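Local atomic coordinates of putative chitobiase (Bacteroides thetaiotaomicron, PDB entry 3HNM), a protein that is of unknown function but, as a fragment of a putative chitobiase built as an F5/8 type C domain, probably binds carbohydrate. Residues E61-Y66 and I143-P148. Numbering follows the deposited sequence.
Sequences EPLPYY and ITDTYP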
loop_
_atom_site.group_PDB
_atom_site.type_symbol
_atom_site.label_atom_id
_atom_site.label_comp_id
_atom_site.label_asym_id
_atom_site.label_seq_id
_atom_site.Cartn_x
_atom_site.Cartn_y
_atom_site.Cartn_z
ATOM N N GLU A 61 -4.087 2.356 17.186
ATOM C CA GLU A 61 -3.333 3.590 16.940
ATOM C C GLU A 61 -4.089 4.571 16.039
ATOM O O GLU A 61 -4.729 4.169 15.075
ATOM C CB GLU A 61 -1.993 3.251 16.305
ATOM C CG GLU A 61 -1.100 2.413 17.203
ATOM C CD GLU A 61 -0.449 3.219 18.314
ATOM O OE1 GLU A 61 -0.913 4.354 18.566
ATOM O OE2 GLU A 61 0.525 2.717 18.937
ATOM N N PRO A 62 -4.026 5.876 16.345
ATOM C CA PRO A 62 -4.721 6.883 15.535
ATOM C C PRO A 62 -4.061 7.101 14.181
ATOM O O PRO A 62 -2.841 7.042 14.050
ATOM C CB PRO A 62 -4.666 8.127 16.414
ATOM C CG PRO A 62 -3.364 7.974 17.106
ATOM C CD PRO A 62 -3.371 6.509 17.502
ATOM N N LEU A 63 -4.882 7.347 13.170
ATOM C CA LEU A 63 -4.385 7.560 11.817
ATOM C C LEU A 63 -3.517 8.819 11.771
ATOM O O LEU A 63 -3.582 9.649 12.675
ATOM C CB LEU A 63 -5.575 7.655 10.862
ATOM C CG LEU A 63 -6.484 6.410 10.813
ATOM C CD1 LEU A 63 -7.809 6.783 10.173
ATOM C CD2 LEU A 63 -5.817 5.262 10.030
ATOM N N PRO A 64 -2.717 9.006 10.709
ATOM C CA PRO A 64 -2.505 8.181 9.526
ATOM C C PRO A 64 -1.401 7.149 9.607
ATOM O O PRO A 64 -0.420 7.300 10.342
ATOM C CB PRO A 64 -2.176 9.211 8.479
ATOM C CG PRO A 64 -1.228 10.066 9.244
ATOM C CD PRO A 64 -1.928 10.244 10.591
ATOM N N TYR A 65 -1.576 6.117 8.787
ATOM C CA TYR A 65 -0.652 5.001 8.649
ATOM C C TYR A 65 0.037 5.193 7.314
ATOM O O TYR A 65 -0.623 5.488 6.322
ATOM C CB TYR A 65 -1.437 3.705 8.611
ATOM C CG TYR A 65 -2.312 3.473 9.810
ATOM C CD1 TYR A 65 -1.972 3.998 11.050
ATOM C CD2 TYR A 65 -3.397 2.600 9.736
ATOM C CE1 TYR A 65 -2.677 3.649 12.189
ATOM C CE2 TYR A 65 -4.108 2.239 10.871
ATOM C CZ TYR A 65 -3.736 2.760 12.096
ATOM O OH TYR A 65 -4.360 2.341 13.244
ATOM N N TYR A 66 1.350 5.015 7.273
ATOM C CA TYR A 66 2.068 5.208 6.023
ATOM C C TYR A 66 3.095 4.125 5.799
ATOM O O TYR A 66 3.482 3.419 6.721
ATOM C CB TYR A 66 2.753 6.559 6.029
ATOM C CG TYR A 66 3.993 6.583 6.850
ATOM C CD1 TYR A 66 5.201 6.170 6.321
ATOM C CD2 TYR A 66 3.966 7.021 8.160
ATOM C CE1 TYR A 66 6.367 6.196 7.082
ATOM C CE2 TYR A 66 5.124 7.052 8.936
ATOM C CZ TYR A 66 6.323 6.641 8.392
ATOM O OH TYR A 66 7.474 6.699 9.150
ATOM N N ILE A 143 -2.662 6.119 4.636
ATOM C CA ILE A 143 -4.093 5.955 4.899
ATOM C C ILE A 143 -4.428 7.098 5.840
ATOM O O ILE A 143 -3.792 7.240 6.888
ATOM C CB ILE A 143 -4.429 4.633 5.657
ATOM C CG1 ILE A 143 -3.672 3.440 5.066
ATOM C CG2 ILE A 143 -5.942 4.397 5.638
ATOM C CD1 ILE A 143 -4.286 2.850 3.854
ATOM N N THR A 144 -5.410 7.916 5.481
ATOM C CA THR A 144 -5.772 9.035 6.346
ATOM C C THR A 144 -7.132 8.850 6.995
ATOM O O THR A 144 -7.351 9.321 8.104
ATOM C CB THR A 144 -5.763 10.357 5.598
ATOM O OG1 THR A 144 -6.549 10.241 4.403
ATOM C CG2 THR A 144 -4.347 10.737 5.261
ATOM N N ASP A 145 -8.056 8.184 6.317
ATOM C CA ASP A 145 -9.328 7.946 6.957
ATOM C C ASP A 145 -9.736 6.512 6.723
ATOM O O ASP A 145 -9.438 5.941 5.683
ATOM C CB ASP A 145 -10.413 8.902 6.483
ATOM C CG ASP A 145 -11.515 9.047 7.513
ATOM O OD1 ASP A 145 -11.159 9.142 8.709
ATOM O OD2 ASP A 145 -12.715 9.068 7.148
ATOM N N THR A 146 -10.413 5.935 7.709
ATOM C CA THR A 146 -10.830 4.543 7.669
ATOM C C THR A 146 -12.335 4.389 7.906
ATOM O O THR A 146 -12.932 5.152 8.660
ATOM C CB THR A 146 -10.008 3.745 8.750
ATOM O OG1 THR A 146 -8.775 3.289 8.175
ATOM C CG2 THR A 146 -10.782 2.560 9.300
ATOM N N TYR A 147 -12.957 3.423 7.237
ATOM C CA TYR A 147 -14.381 3.173 7.444
ATOM C C TYR A 147 -14.472 2.476 8.786
ATOM O O TYR A 147 -13.723 1.541 9.054
ATOM C CB TYR A 147 -14.943 2.249 6.373
ATOM C CG TYR A 147 -15.305 2.950 5.098
ATOM C CD1 TYR A 147 -16.476 3.694 4.996
ATOM C CD2 TYR A 147 -14.457 2.897 3.999
ATOM C CE1 TYR A 147 -16.790 4.372 3.824
ATOM C CE2 TYR A 147 -14.757 3.571 2.827
ATOM C CZ TYR A 147 -15.922 4.306 2.744
ATOM O OH TYR A 147 -16.199 4.981 1.583
ATOM N N PRO A 148 -15.396 2.916 9.643
ATOM C CA PRO A 148 -15.596 2.342 10.977
ATOM C C PRO A 148 -16.011 0.885 10.885
ATOM O O PRO A 148 -16.562 0.466 9.873
ATOM C CB PRO A 148 -16.701 3.210 11.551
ATOM C CG PRO A 148 -17.531 3.474 10.334
ATOM C CD PRO A 148 -16.480 3.852 9.314
#
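Ile-143 N donates to Tyr-65 O at 2.7 Å. Its return partner is Tyr-65 N, which reaches Ile-143 O at 3.1 Å, so the two residues form an antiparallel hydrogen-bonded pair where strand 65-71 begins beside strand 138-146. Beta-branched and aromatic residues suit such extended positions, and both side chains leave the sheet on the same face, Tyr-65 CB lying 4.2 Å from Ile-143 CG1.

Pro-64, joined to Leu-63 by a cis peptide bond, has no N-H to offer and stands at the turn into the strand; its CB lies loosely near Thr-144 CG2. Leu-63 carries the rest of the contact. A chi1 of -60° sets its CG anti to the carbonyl carbon, and from there both methyls reach 143-148. CD1 sits close to Thr-144 O and also near Thr-146 N. CD2 comes within 4.0 Å of Thr-146 OG1, the two side chains crossing at about a right angle. CD2 also rests 3.5 Å above one face of the Tyr-65 ring, toward its rim. That ring's hydroxyl turns back to donate to Glu-61 O at 2.6 Å, tying the approach loop to the strand. An alanine at Leu-63 would remove the CD2 methyl that rests over the ring near its rim, and would probably leave the Tyr-65 ring and Thr-146 less closely packed.

On the far side of 138-146, Thr-144 and Asp-145 together face Ala-99 in a classic beta bulge, and Asp-145 OD2 pairs with Lys-98. The chemistry is thus divided: backbone bonds set the pairing within this antiparallel sheet, and beyond the last bridge leucine's apolar branches, rather than further hydrogen bonds, join the incoming loop to the neighbouring strand.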